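Local coordinates for protein neurotoxin (Clostridium botulinum, PDB 1ZB7) that acts in the host cytosol, after translocation, as a zinc endopeptidase that cleaves the synaptobrevins VAMP1, VAMP2 and VAMP3, at residues F296-V306 with K320-F329. Residues are numbered along the deposited sequence; the frame is centred on the assembly and turned at random.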
loop_
_atom_site.group_PDB
_atom_site.type_symbol
_atom_site.label_atom_id
_atom_site.label_comp_id
_atom_site.label_asym_id
_atom_site.label_seq_id
_atom_site.Cartn_x
_atom_site.Cartn_y
_atom_site.Cartn_z
ATOM N N PHE A 296 -25.959 -9.693 11.948
ATOM C CA PHE A 296 -27.386 -9.612 11.602
ATOM C C PHE A 296 -28.191 -10.656 12.375
ATOM O O PHE A 296 -29.279 -10.329 12.899
ATOM C CB PHE A 296 -27.592 -9.758 10.092
ATOM C CG PHE A 296 -27.377 -8.486 9.277
ATOM C CD1 PHE A 296 -26.390 -7.551 9.593
ATOM C CD2 PHE A 296 -28.113 -8.279 8.154
ATOM C CE1 PHE A 296 -26.164 -6.412 8.798
ATOM C CE2 PHE A 296 -27.887 -7.110 7.350
ATOM C CZ PHE A 296 -26.905 -6.214 7.693
ATOM N N GLN A 297 -27.694 -11.923 12.421
ATOM C CA GLN A 297 -28.353 -12.961 13.189
ATOM C C GLN A 297 -28.491 -12.569 14.682
ATOM O O GLN A 297 -29.531 -12.760 15.280
ATOM C CB GLN A 297 -27.679 -14.333 13.037
ATOM C CG GLN A 297 -27.655 -14.799 11.539
ATOM C CD GLN A 297 -26.715 -16.014 11.253
ATOM O OE1 GLN A 297 -25.657 -16.187 11.914
ATOM N NE2 GLN A 297 -27.110 -16.850 10.274
ATOM N N ASP A 298 -27.457 -11.979 15.264
ATOM C CA ASP A 298 -27.554 -11.492 16.629
ATOM C C ASP A 298 -28.690 -10.494 16.827
ATOM O O ASP A 298 -29.386 -10.522 17.874
ATOM C CB ASP A 298 -26.225 -10.918 17.128
ATOM C CG ASP A 298 -25.079 -11.993 17.217
ATOM O OD1 ASP A 298 -25.266 -13.218 17.287
ATOM O OD2 ASP A 298 -23.928 -11.567 17.197
ATOM N N ILE A 299 -28.875 -9.615 15.850
ATOM C CA ILE A 299 -29.947 -8.615 15.894
ATOM C C ILE A 299 -31.303 -9.298 15.757
ATOM O O ILE A 299 -32.212 -9.010 16.534
ATOM C CB ILE A 299 -29.769 -7.476 14.873
ATOM C CG1 ILE A 299 -28.480 -6.694 15.222
ATOM C CG2 ILE A 299 -31.025 -6.582 14.788
ATOM C CD1 ILE A 299 -28.370 -6.211 16.672
ATOM N N ALA A 300 -31.403 -10.215 14.796
ATOM C CA ALA A 300 -32.635 -11.007 14.658
ATOM C C ALA A 300 -32.939 -11.792 15.960
ATOM O O ALA A 300 -34.072 -11.714 16.425
ATOM C CB ALA A 300 -32.614 -11.948 13.384
ATOM N N ASN A 301 -31.977 -12.530 16.529
ATOM C CA ASN A 301 -32.163 -13.174 17.831
ATOM C C ASN A 301 -32.685 -12.205 18.955
ATOM O O ASN A 301 -33.615 -12.539 19.672
ATOM C CB ASN A 301 -30.864 -13.826 18.369
ATOM C CG ASN A 301 -30.284 -15.011 17.487
ATOM O OD1 ASN A 301 -31.000 -15.674 16.769
ATOM N ND2 ASN A 301 -28.943 -15.243 17.586
ATOM N N ARG A 302 -32.096 -11.012 19.082
ATOM C CA ARG A 302 -32.572 -9.969 20.003
ATOM C C ARG A 302 -34.040 -9.577 19.764
ATOM O O ARG A 302 -34.826 -9.523 20.740
ATOM C CB ARG A 302 -31.633 -8.691 20.044
ATOM C CG ARG A 302 -30.498 -8.995 20.964
ATOM C CD ARG A 302 -29.231 -8.114 20.964
ATOM N NE ARG A 302 -29.420 -7.096 21.970
ATOM C CZ ARG A 302 -28.732 -6.850 23.074
ATOM N NH1 ARG A 302 -27.647 -7.511 23.471
ATOM N NH2 ARG A 302 -29.152 -5.806 23.761
ATOM N N LEU A 303 -34.417 -9.403 18.487
ATOM C CA LEU A 303 -35.715 -8.959 18.126
ATOM C C LEU A 303 -36.739 -9.988 18.574
ATOM O O LEU A 303 -37.827 -9.627 18.924
ATOM C CB LEU A 303 -35.853 -8.727 16.612
ATOM C CG LEU A 303 -35.298 -7.436 16.044
ATOM C CD1 LEU A 303 -35.726 -7.328 14.595
ATOM C CD2 LEU A 303 -35.718 -6.191 16.833
ATOM N N ASN A 304 -36.356 -11.267 18.554
ATOM C CA ASN A 304 -37.260 -12.309 18.919
ATOM C C ASN A 304 -37.528 -12.365 20.386
ATOM O O ASN A 304 -38.319 -13.102 20.751
ATOM C CB ASN A 304 -36.766 -13.674 18.405
ATOM C CG ASN A 304 -36.865 -13.767 16.913
ATOM O OD1 ASN A 304 -37.592 -12.987 16.327
ATOM N ND2 ASN A 304 -36.080 -14.633 16.285
ATOM N N ILE A 305 -36.801 -11.652 21.222
ATOM C CA ILE A 305 -37.010 -11.687 22.634
ATOM C C ILE A 305 -37.267 -10.361 23.241
ATOM O O ILE A 305 -37.506 -10.334 24.417
ATOM C CB ILE A 305 -35.842 -12.397 23.477
ATOM C CG1 ILE A 305 -34.548 -11.690 23.367
ATOM C CG2 ILE A 305 -35.772 -13.926 23.159
ATOM C CD1 ILE A 305 -33.390 -12.536 24.015
ATOM N N VAL A 306 -37.269 -9.287 22.465
ATOM C CA VAL A 306 -37.597 -7.960 22.987
ATOM C C VAL A 306 -39.000 -7.892 23.265
ATOM O O VAL A 306 -39.806 -8.361 22.485
ATOM C CB VAL A 306 -37.162 -6.704 21.976
ATOM C CG1 VAL A 306 -37.771 -5.330 22.435
ATOM C CG2 VAL A 306 -35.780 -6.638 22.013
ATOM N N LYS A 320 -39.514 -2.973 15.938
ATOM C CA LYS A 320 -39.328 -4.269 15.292
ATOM C C LYS A 320 -39.520 -4.228 13.777
ATOM O O LYS A 320 -38.747 -4.825 13.022
ATOM C CB LYS A 320 -40.218 -5.334 15.924
ATOM C CG LYS A 320 -39.780 -5.742 17.313
ATOM C CD LYS A 320 -40.623 -6.870 17.872
ATOM C CE LYS A 320 -40.037 -7.443 19.210
ATOM N NZ LYS A 320 -40.435 -8.926 19.657
ATOM N N GLN A 321 -40.565 -3.545 13.335
ATOM C CA GLN A 321 -40.799 -3.361 11.895
ATOM C C GLN A 321 -39.718 -2.521 11.101
ATOM O O GLN A 321 -39.322 -2.821 9.985
ATOM C CB GLN A 321 -42.175 -2.783 11.702
ATOM C CG GLN A 321 -42.532 -2.595 10.233
ATOM C CD GLN A 321 -42.824 -3.893 9.441
ATOM O OE1 GLN A 321 -43.759 -4.662 9.779
ATOM N NE2 GLN A 321 -42.070 -4.098 8.340
ATOM N N ILE A 322 -39.318 -1.445 11.699
ATOM C CA ILE A 322 -38.215 -0.672 11.259
ATOM C C ILE A 322 -36.924 -1.537 11.066
ATOM O O ILE A 322 -36.270 -1.490 10.004
ATOM C CB ILE A 322 -37.985 0.477 12.263
ATOM C CG1 ILE A 322 -39.101 1.513 12.129
ATOM C CG2 ILE A 322 -36.676 1.161 12.026
ATOM C CD1 ILE A 322 -38.943 2.695 13.145
ATOM N N TYR A 323 -36.569 -2.317 12.080
ATOM C CA TYR A 323 -35.379 -3.163 12.002
ATOM C C TYR A 323 -35.539 -4.295 11.005
ATOM O O TYR A 323 -34.593 -4.624 10.303
ATOM C CB TYR A 323 -34.943 -3.658 13.405
ATOM C CG TYR A 323 -34.547 -2.498 14.285
ATOM C CD1 TYR A 323 -33.665 -1.489 13.808
ATOM C CD2 TYR A 323 -35.116 -2.328 15.560
ATOM C CE1 TYR A 323 -33.405 -0.469 14.531
ATOM C CE2 TYR A 323 -34.758 -1.262 16.330
ATOM C CZ TYR A 323 -33.939 -0.342 15.808
ATOM O OH TYR A 323 -33.659 0.783 16.494
ATOM N N LYS A 324 -36.699 -4.925 10.953
ATOM C CA LYS A 324 -37.000 -5.879 9.883
ATOM C C LYS A 324 -36.716 -5.270 8.482
ATOM O O LYS A 324 -36.056 -5.868 7.675
ATOM C CB LYS A 324 -38.430 -6.341 10.009
ATOM C CG LYS A 324 -38.862 -7.380 8.943
ATOM C CD LYS A 324 -40.365 -7.433 8.831
ATOM C CE LYS A 324 -40.760 -8.395 7.710
ATOM N NZ LYS A 324 -42.176 -8.900 7.880
ATOM N N ASN A 325 -37.214 -4.062 8.239
ATOM C CA ASN A 325 -36.956 -3.300 7.025
ATOM C C ASN A 325 -35.499 -2.937 6.855
ATOM O O ASN A 325 -34.944 -3.159 5.774
ATOM C CB ASN A 325 -37.782 -1.997 6.940
ATOM C CG ASN A 325 -39.401 -2.212 7.029
ATOM O OD1 ASN A 325 -39.946 -3.328 6.996
ATOM N ND2 ASN A 325 -40.138 -1.052 7.147
ATOM N N LYS A 326 -34.846 -2.399 7.886
ATOM C CA LYS A 326 -33.395 -2.074 7.790
ATOM C C LYS A 326 -32.507 -3.271 7.437
ATOM O O LYS A 326 -31.648 -3.168 6.526
ATOM C CB LYS A 326 -32.884 -1.385 9.072
ATOM C CG LYS A 326 -31.377 -1.309 9.293
ATOM C CD LYS A 326 -30.992 -0.543 10.529
ATOM C CE LYS A 326 -29.470 -0.653 10.844
ATOM N NZ LYS A 326 -29.163 -0.259 12.216
ATOM N N TYR A 327 -32.683 -4.382 8.162
ATOM C CA TYR A 327 -31.794 -5.548 8.019
ATOM C C TYR A 327 -32.342 -6.552 7.018
ATOM O O TYR A 327 -31.682 -7.539 6.712
ATOM C CB TYR A 327 -31.502 -6.265 9.321
ATOM C CG TYR A 327 -30.818 -5.428 10.354
ATOM C CD1 TYR A 327 -29.433 -5.267 10.360
ATOM C CD2 TYR A 327 -31.578 -4.729 11.328
ATOM C CE1 TYR A 327 -28.803 -4.437 11.336
ATOM C CE2 TYR A 327 -30.964 -3.854 12.275
ATOM C CZ TYR A 327 -29.577 -3.768 12.298
ATOM O OH TYR A 327 -28.984 -2.925 13.214
ATOM N N ASP A 328 -33.530 -6.249 6.486
ATOM C CA ASP A 328 -34.236 -7.092 5.528
ATOM C C ASP A 328 -34.427 -8.566 6.010
ATOM O O ASP A 328 -34.302 -9.520 5.265
ATOM C CB ASP A 328 -33.528 -6.975 4.191
ATOM C CG ASP A 328 -34.357 -7.482 3.020
ATOM O OD1 ASP A 328 -35.560 -7.693 3.142
ATOM O OD2 ASP A 328 -33.748 -7.668 1.941
ATOM N N PHE A 329 -34.755 -8.697 7.293
ATOM C CA PHE A 329 -35.119 -9.969 7.937
ATOM C C PHE A 329 -36.382 -10.536 7.342
ATOM O O PHE A 329 -37.223 -9.790 6.842
ATOM C CB PHE A 329 -35.363 -9.743 9.411
ATOM C CG PHE A 329 -34.146 -9.327 10.191
ATOM C CD1 PHE A 329 -32.877 -9.799 9.887
ATOM C CD2 PHE A 329 -34.266 -8.421 11.260
ATOM C CE1 PHE A 329 -31.777 -9.416 10.619
ATOM C CE2 PHE A 329 -33.160 -8.056 12.008
ATOM C CZ PHE A 329 -31.920 -8.555 11.669
#
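Y327 turns the edge of its ring to the face of F296. CD1 of Y327 stands over the centre of the F296 ring, the planes are 84° apart, and the pair is a T-shaped stack. I299 lies over one face of the Y327 ring, with its CG2 3.7 Å from CE2 of Y327. CG1 of I299 lies beside the backbone N (chi1 -64°), which turns CG2 toward the two rings: this methyl also meets the edge of F329, in the plane of that ring. F329 is wedged between the two helices. CB of A300 sits over one of its faces, 3.8 Å from CE1 of F329, and CB of Y327 lies over the opposite face. L303 adds CD1, which is 3.7 Å from CE2 of F329 and 3.9 Å from CB of Y323. The two hydrogen bonds across the contact lie at the K320 end. K320 and L303 run alongside each other, pointing opposite ways. K320 NZ bonds L303 O at 2.8 Å, near the end of helix 282-303, and V306 O at 3.0 Å in the loop that follows. The C=O...NZ angle at L303 is 176°, so NZ sits almost on the line of the C=O bond. The hydroxyl of Y327 bonds to K326 NZ and to G186 O. F344 packs edge-to-face with F296. In the M27 light-chain protease fold this is an antiparallel pair of helices, 282-303 and 316-327, with large side chains filling the gap.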